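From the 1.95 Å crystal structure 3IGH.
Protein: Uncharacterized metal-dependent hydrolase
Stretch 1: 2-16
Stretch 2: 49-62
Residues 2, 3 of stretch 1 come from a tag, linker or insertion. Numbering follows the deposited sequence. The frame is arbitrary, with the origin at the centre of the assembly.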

# COMPACT_ATOMS: atom_id res chain seq x y z
N SER A 2 -13.15 1.32 18.18
CA SER A 2 -13.98 1.89 19.29
C SER A 2 -14.84 3.05 18.80
O SER A 2 -14.44 3.79 17.89
CB SER A 2 -13.09 2.35 20.44
OG SER A 2 -12.44 1.26 21.06
N LEU A 3 -16.01 3.22 19.41
CA LEU A 3 -16.84 4.39 19.16
C LEU A 3 -16.75 5.32 20.36
O LEU A 3 -17.13 4.94 21.46
CB LEU A 3 -18.31 4.01 18.94
CG LEU A 3 -18.97 4.85 17.84
CD1 LEU A 3 -19.15 4.00 16.62
CD2 LEU A 3 -20.30 5.40 18.27
N LYS A 4 -16.26 6.53 20.15
CA LYS A 4 -16.17 7.47 21.25
C LYS A 4 -16.76 8.83 21.00
O LYS A 4 -16.87 9.27 19.89
CB LYS A 4 -14.75 7.57 21.76
CG LYS A 4 -13.83 8.30 20.88
CD LYS A 4 -12.49 8.54 21.54
CE LYS A 4 -11.37 8.12 20.60
NZ LYS A 4 -10.28 9.12 20.39
N ALA A 5 -17.18 9.50 22.07
CA ALA A 5 -17.64 10.87 22.00
C ALA A 5 -16.69 11.81 22.75
O ALA A 5 -16.19 11.47 23.82
CB ALA A 5 -19.06 11.01 22.52
N LEU A 6 -16.43 12.96 22.14
CA LEU A 6 -15.74 14.06 22.80
C LEU A 6 -16.82 15.10 23.05
O LEU A 6 -17.38 15.65 22.10
CB LEU A 6 -14.65 14.67 21.91
CG LEU A 6 -13.44 13.87 21.41
CD1 LEU A 6 -12.44 14.83 20.76
CD2 LEU A 6 -12.76 13.09 22.53
N ILE A 7 -17.13 15.35 24.33
CA ILE A 7 -18.27 16.20 24.71
C ILE A 7 -17.86 17.27 25.72
O ILE A 7 -16.78 17.17 26.32
CB ILE A 7 -19.44 15.37 25.32
CG1 ILE A 7 -19.01 14.67 26.62
CG2 ILE A 7 -20.02 14.37 24.31
CD1 ILE A 7 -20.10 14.57 27.66
N ASN A 8 -18.73 18.26 25.90
CA ASN A 8 -18.57 19.32 26.92
C ASN A 8 -17.26 20.09 26.75
O ASN A 8 -16.43 20.19 27.67
CB ASN A 8 -18.75 18.76 28.34
CG ASN A 8 -18.83 19.85 29.40
OD1 ASN A 8 -19.54 20.84 29.24
ND2 ASN A 8 -18.08 19.67 30.49
N GLY A 9 -17.06 20.59 25.54
CA GLY A 9 -15.86 21.33 25.20
C GLY A 9 -16.11 22.18 23.98
O GLY A 9 -17.21 22.19 23.44
N THR A 10 -15.08 22.90 23.56
CA THR A 10 -15.19 23.75 22.39
C THR A 10 -14.31 23.16 21.30
O THR A 10 -13.07 23.18 21.39
CB THR A 10 -14.79 25.19 22.71
OG1 THR A 10 -15.70 25.73 23.68
CG2 THR A 10 -14.82 26.06 21.46
N ILE A 11 -14.96 22.62 20.28
CA ILE A 11 -14.26 21.91 19.22
C ILE A 11 -14.31 22.73 17.95
O ILE A 11 -15.39 22.95 17.40
CB ILE A 11 -14.88 20.51 18.98
CG1 ILE A 11 -14.83 19.69 20.27
CG2 ILE A 11 -14.14 19.79 17.84
CD1 ILE A 11 -16.04 18.82 20.49
N TYR A 12 -13.15 23.19 17.49
CA TYR A 12 -13.05 23.85 16.19
C TYR A 12 -12.94 22.79 15.11
O TYR A 12 -12.03 21.97 15.14
CB TYR A 12 -11.81 24.76 16.14
CG TYR A 12 -11.94 26.00 17.01
CD1 TYR A 12 -12.54 27.15 16.52
CD2 TYR A 12 -11.46 26.01 18.32
CE1 TYR A 12 -12.67 28.29 17.30
CE2 TYR A 12 -11.59 27.14 19.11
CZ TYR A 12 -12.19 28.28 18.60
OH TYR A 12 -12.33 29.41 19.37
N THR A 13 -13.89 22.78 14.18
CA THR A 13 -13.90 21.78 13.12
C THR A 13 -13.31 22.34 11.84
O THR A 13 -12.91 21.57 10.97
CB THR A 13 -15.32 21.24 12.81
OG1 THR A 13 -16.12 22.27 12.21
CG2 THR A 13 -16.00 20.72 14.09
N SER A 14 -13.28 23.66 11.72
CA SER A 14 -12.79 24.34 10.52
C SER A 14 -12.36 25.75 10.91
O SER A 14 -12.92 26.34 11.84
CB SER A 14 -13.89 24.38 9.46
OG SER A 14 -13.45 25.01 8.28
N PHE A 15 -11.36 26.29 10.21
CA PHE A 15 -10.87 27.64 10.50
C PHE A 15 -11.29 28.65 9.42
O PHE A 15 -11.62 29.79 9.74
CB PHE A 15 -9.35 27.66 10.71
CG PHE A 15 -8.90 27.04 12.00
CD1 PHE A 15 -9.18 27.65 13.22
CD2 PHE A 15 -8.19 25.84 12.00
CE1 PHE A 15 -8.78 27.08 14.43
CE2 PHE A 15 -7.77 25.26 13.21
CZ PHE A 15 -8.06 25.88 14.42
N ASN A 16 -11.24 28.22 8.16
CA ASN A 16 -11.76 28.99 7.03
C ASN A 16 -12.78 28.12 6.28
O ASN A 16 -12.38 27.27 5.49
CB ASN A 16 -10.65 29.39 6.05
CG ASN A 16 -9.80 30.55 6.55
OD1 ASN A 16 -9.99 31.07 7.65
ND2 ASN A 16 -8.84 30.96 5.73
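Stretch 2, residues 49-62: GEIVDLKGKYVMPA

Parallel strands pair by a simple rule: a residue on one strand reaches with its NH and CO to the two neighbours of its partner, so that bonded residues alternate along the chain. The two stretches of this hydrolase follow the rule twice, in two short ladders separated by a change of register. Stretch 2 runs alongside stretch 1 in the same direction, its strand 50-53 inclined at a signed crossing angle of -19° to strand 3-7, with the axes 4.7 Å apart at closest approach. Its second strand, 58-61, lies at 14° to the strand around Thr10 to Tyr12, 4.6 Å away. Together the stretches bury 1057 Å².

The first ladder begins hesitantly. Leu3, a residue from the expression tag, accepts a weak bond at its O from Glu50 N (3.2 Å), and Gly49 CA lies 3.3 Å from the same Leu3 O. Gly49 adopts backbone angles that by themselves call for glycine, and a CB there would also run into Leu3 O. At Ala5 the pattern becomes regular: Ala5 N donates to Glu50 O at 3.0 Å, and Ala5 O receives Val52 N at 2.8 Å. Ala5 thus sits beside Ile51 while bonding to the residues before and after it. The next bonding residue is Ile7, whose N reaches Val52 O at 3.0 Å and whose O accepts from Leu54 N at 2.8 Å. Side chains alternate accordingly. Leu6 shares a face with Val52, Leu6 CD2 packing 3.8 Å from Val52 CB, whereas Ile7 points to the face of Ala5 and Ile51, its CD1 lying 3.8 Å from Ile51 CG2.

After Ile7 the regular pairing is interrupted. With phi and psi of 57° and 54°, Asn8 leaves the extended conformation, and opposite it stretch 2 makes a type I' turn from Leu54 to Lys57. The two excursions are tied together: Asn8 O accepts from Gly56 N at 2.9 Å, and Asn8 ND2 donates to Asp53 OD1 at 3.1 Å. Gly9 passes close to the turn, where a CB would clash with Leu54 CD1 and Lys57 O. Across these loops the register shifts by two, from Ile7 beside Asp53 to Thr10 beside Tyr58.

The second ladder then repeats the logic of the first. Thr10 N donates to Lys57 O at 3.1 Å and Thr10 O accepts from Val59 N at 2.8 Å; a water joins Thr10 OG1 (2.7 Å) to Gly56 O (2.5 Å). Ile11 faces the same way as Val59, with Ile11 CG1 3.8 Å from Val59 CB, and also meets the turn, its CG1 lying 4.0 Å from Leu54 CD1. Tyr12 N closes the bonding at Val59 O, 2.7 Å away. Beyond it Pro61 has no NH to continue the pattern, and its CD comes within 3.2 Å of Tyr12 O. Contact persists through Phe15, whose CZ, at the ring edge, rests 3.8 Å from Met60 CB.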

# COMPACT_ATOMS: atom_id res chain seq x y z
N GLY A 49 -19.91 2.54 24.07
CA GLY A 49 -18.58 3.10 23.85
C GLY A 49 -18.18 4.14 24.87
O GLY A 49 -18.93 4.44 25.81
N GLU A 50 -17.00 4.71 24.67
CA GLU A 50 -16.40 5.65 25.62
C GLU A 50 -16.93 7.06 25.43
O GLU A 50 -17.05 7.55 24.31
CB GLU A 50 -14.87 5.62 25.47
CG GLU A 50 -14.08 6.33 26.56
CD GLU A 50 -12.59 6.39 26.27
OE1 GLU A 50 -12.17 6.09 25.12
OE2 GLU A 50 -11.82 6.74 27.19
N ILE A 51 -17.27 7.72 26.54
CA ILE A 51 -17.65 9.13 26.49
C ILE A 51 -16.59 9.94 27.23
O ILE A 51 -16.39 9.79 28.43
CB ILE A 51 -19.06 9.37 27.07
CG1 ILE A 51 -20.10 8.59 26.26
CG2 ILE A 51 -19.40 10.86 27.05
CD1 ILE A 51 -21.41 8.34 26.99
N VAL A 52 -15.88 10.78 26.47
CA VAL A 52 -14.79 11.60 26.99
C VAL A 52 -15.29 13.00 27.32
O VAL A 52 -15.73 13.74 26.43
CB VAL A 52 -13.60 11.66 26.00
CG1 VAL A 52 -12.50 12.59 26.51
CG2 VAL A 52 -13.03 10.26 25.76
N ASP A 53 -15.23 13.34 28.60
CA ASP A 53 -15.58 14.68 29.07
C ASP A 53 -14.38 15.59 28.83
O ASP A 53 -13.31 15.37 29.41
CB ASP A 53 -15.94 14.63 30.55
CG ASP A 53 -16.62 15.91 31.05
OD1 ASP A 53 -16.87 16.83 30.25
OD2 ASP A 53 -16.90 15.98 32.26
N LEU A 54 -14.56 16.60 27.99
CA LEU A 54 -13.48 17.55 27.70
C LEU A 54 -13.25 18.55 28.83
O LEU A 54 -12.18 19.15 28.91
CB LEU A 54 -13.72 18.29 26.38
CG LEU A 54 -13.50 17.51 25.08
CD1 LEU A 54 -13.98 18.33 23.91
CD2 LEU A 54 -12.04 17.13 24.90
N LYS A 55 -14.25 18.69 29.70
CA LYS A 55 -14.23 19.60 30.86
C LYS A 55 -13.87 21.04 30.46
O LYS A 55 -12.99 21.66 31.06
CB LYS A 55 -13.30 19.08 31.97
CG LYS A 55 -13.81 17.84 32.70
CD LYS A 55 -12.94 17.55 33.91
CE LYS A 55 -13.34 16.25 34.61
NZ LYS A 55 -12.85 15.05 33.88
N GLY A 56 -14.54 21.53 29.43
CA GLY A 56 -14.32 22.89 28.93
C GLY A 56 -13.10 23.12 28.04
O GLY A 56 -12.92 24.23 27.54
N LYS A 57 -12.28 22.09 27.84
CA LYS A 57 -11.07 22.22 27.02
C LYS A 57 -11.37 22.43 25.53
O LYS A 57 -12.49 22.21 25.07
CB LYS A 57 -10.13 21.02 27.21
CG LYS A 57 -9.43 20.99 28.57
CD LYS A 57 -8.56 19.75 28.71
CE LYS A 57 -8.48 19.28 30.16
NZ LYS A 57 -9.73 18.57 30.59
N TYR A 58 -10.35 22.86 24.79
CA TYR A 58 -10.51 23.24 23.39
C TYR A 58 -9.90 22.18 22.47
O TYR A 58 -8.90 21.54 22.82
CB TYR A 58 -9.91 24.62 23.11
CG TYR A 58 -10.63 25.74 23.84
CD1 TYR A 58 -11.51 26.58 23.17
CD2 TYR A 58 -10.43 25.96 25.21
CE1 TYR A 58 -12.18 27.62 23.84
CE2 TYR A 58 -11.09 26.98 25.89
CZ TYR A 58 -11.96 27.80 25.20
OH TYR A 58 -12.62 28.81 25.87
N VAL A 59 -10.52 21.98 21.32
CA VAL A 59 -10.08 20.95 20.36
C VAL A 59 -9.94 21.60 18.98
O VAL A 59 -10.82 22.33 18.55
CB VAL A 59 -11.06 19.73 20.32
CG1 VAL A 59 -10.65 18.70 19.25
CG2 VAL A 59 -11.13 19.04 21.67
N MET A 60 -8.81 21.34 18.31
CA MET A 60 -8.62 21.82 16.94
C MET A 60 -8.07 20.68 16.07
O MET A 60 -7.53 19.71 16.63
CB MET A 60 -7.69 23.07 16.90
CG MET A 60 -6.24 22.86 17.33
SD MET A 60 -5.13 24.29 17.08
CE MET A 60 -4.62 24.04 15.37
N PRO A 61 -8.23 20.76 14.73
CA PRO A 61 -7.53 19.79 13.90
C PRO A 61 -6.03 19.83 14.17
O PRO A 61 -5.47 20.90 14.44
CB PRO A 61 -7.83 20.25 12.48
CG PRO A 61 -9.11 21.00 12.59
CD PRO A 61 -9.05 21.68 13.92
N ALA A 62 -5.39 18.67 14.13
CA ALA A 62 -3.96 18.61 14.41
C ALA A 62 -3.16 19.31 13.30
O ALA A 62 -3.68 19.51 12.19
CB ALA A 62 -3.52 17.16 14.60
O HOH W 1 -14.82 25.17 26.22